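Local coordinates for protein structure-specific endonuclease subunit SLX1 (Candida glabrata, PDB 4XLG) that probably acts as the catalytic subunit of the SLX1-SLX4 endonuclease, nicking branched DNA near its junctions during repair and recombination, at residues H109-A112 and M113-S116. The protein carries 1 engineered substitution. Sequence-based numbering, arbitrary orientation.
Sequences HKLA and MITS
H109 and M113 are joined by an i to i+4 backbone bond within one alpha-helix, 107-118, which lies beside the central sheet of the GIY-YIG nuclease fold. M113 N donates to H109 O at 3.0 Å, tilted 25° from the carbonyl plane. The M113 side chain starts close to the same oxygen, with CG 3.5 Å from H109 O, and bends at the next two torsions lead its end away from 109-112; the side chain also touches W82 of helix 72-84. The H109 ring instead meets F146, and its ND1 is hydrogen-bonded to S106 OG.

At K110 the regular pattern stretches, with I114 N 3.6 Å from K110 O. That carbonyl accepts a hydrogen bond from the indole NE1 of W82, so a helix 72-84 side chain ties directly into the backbone here.

L111 O receives two weak bonds, from I114 N at 3.1 Å and from T115 N at 3.4 Å. The first is strongly bent (125° at the hydrogen), a 3-10-like i+3 contact within the helix. On the buried face the L111 and I114 side chains run side by side in the same direction, and L111 CD2 rests 3.8 Å from I114 CD1. L111 also packs on L15 of strand 12-18 and on V137, I140 and W141 of helix 135-143, joining sheet and helix, while I114 reaches W82. T115 OG1 is held by W141 NE1.

A112 puts its methyl against F146 and V148, and S116 also touches V148. The A112 to S116 step is the more regular one: S116 N points at A112 O at 3.0 Å, nearly straight at 169° and in the carbonyl plane. Beside it, S116 OG stands 3.2 Å from A112 O, a possible second bond, not settled because the hydroxyl could donate to a different acceptor instead.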
loop_
_atom_site.group_PDB
_atom_site.type_symbol
_atom_site.label_atom_id
_atom_site.label_comp_id
_atom_site.label_asym_id
_atom_site.label_seq_id
_atom_site.Cartn_x
_atom_site.Cartn_y
_atom_site.Cartn_z
ATOM N N HIS B 109 6.244 -14.164 -16.153
ATOM C CA HIS B 109 5.120 -13.261 -16.412
ATOM C C HIS B 109 4.492 -12.785 -15.107
ATOM O O HIS B 109 4.155 -11.619 -15.001
ATOM C CB HIS B 109 4.046 -13.915 -17.279
ATOM C CG HIS B 109 4.460 -14.065 -18.708
ATOM N ND1 HIS B 109 5.282 -15.081 -19.145
ATOM C CD2 HIS B 109 4.188 -13.307 -19.795
ATOM C CE1 HIS B 109 5.488 -14.951 -20.445
ATOM N NE2 HIS B 109 4.834 -13.884 -20.863
ATOM N N LYS B 110 4.348 -13.692 -14.143
ATOM C CA LYS B 110 3.781 -13.356 -12.839
ATOM C C LYS B 110 4.611 -12.252 -12.199
ATOM O O LYS B 110 4.069 -11.317 -11.635
ATOM C CB LYS B 110 3.744 -14.581 -11.915
ATOM C CG LYS B 110 3.032 -15.808 -12.536
ATOM C CD LYS B 110 1.783 -16.169 -11.750
ATOM C CE LYS B 110 0.639 -16.567 -12.659
ATOM N NZ LYS B 110 1.059 -17.546 -13.680
ATOM N N LEU B 111 5.943 -12.367 -12.283
ATOM C CA LEU B 111 6.815 -11.375 -11.653
ATOM C C LEU B 111 6.891 -10.053 -12.460
ATOM O O LEU B 111 6.953 -8.970 -11.895
ATOM C CB LEU B 111 8.229 -11.952 -11.475
ATOM C CG LEU B 111 8.296 -13.185 -10.584
ATOM C CD1 LEU B 111 9.785 -13.770 -10.587
ATOM C CD2 LEU B 111 7.842 -12.795 -9.177
ATOM N N ALA B 112 6.906 -10.144 -13.784
ATOM C CA ALA B 112 6.824 -8.935 -14.604
ATOM C C ALA B 112 5.560 -8.121 -14.316
ATOM O O ALA B 112 5.595 -6.895 -14.358
ATOM C CB ALA B 112 6.869 -9.293 -16.099
ATOM N N MET B 113 4.447 -8.809 -14.062
ATOM C CA MET B 113 3.194 -8.105 -13.749
ATOM C C MET B 113 3.372 -7.260 -12.490
ATOM O O MET B 113 2.779 -6.169 -12.378
ATOM C CB MET B 113 2.018 -9.072 -13.554
ATOM C CG MET B 113 1.359 -9.513 -14.871
ATOM S SD MET B 113 0.692 -8.046 -15.732
ATOM C CE MET B 113 -0.362 -7.287 -14.498
ATOM N N ILE B 114 4.177 -7.741 -11.537
ATOM C CA ILE B 114 4.395 -6.928 -10.329
ATOM C C ILE B 114 5.023 -5.595 -10.710
ATOM O O ILE B 114 4.587 -4.529 -10.294
ATOM C CB ILE B 114 5.332 -7.614 -9.305
ATOM C CG1 ILE B 114 4.728 -8.954 -8.887
ATOM C CG2 ILE B 114 5.522 -6.657 -8.057
ATOM C CD1 ILE B 114 5.674 -9.854 -8.014
ATOM N N THR B 115 6.093 -5.665 -11.478
ATOM C CA THR B 115 6.770 -4.430 -11.846
ATOM C C THR B 115 5.848 -3.503 -12.634
ATOM O O THR B 115 5.806 -2.307 -12.358
ATOM C CB THR B 115 8.038 -4.712 -12.671
ATOM O OG1 THR B 115 8.826 -5.663 -11.937
ATOM C CG2 THR B 115 8.829 -3.408 -12.884
ATOM N N SER B 116 5.099 -4.059 -13.588
ATOM C CA SER B 116 4.179 -3.241 -14.362
ATOM C C SER B 116 3.188 -2.495 -13.491
ATOM O O SER B 116 2.892 -1.320 -13.746
ATOM C CB SER B 116 3.440 -4.093 -15.379
ATOM O OG SER B 116 4.395 -4.599 -16.290
#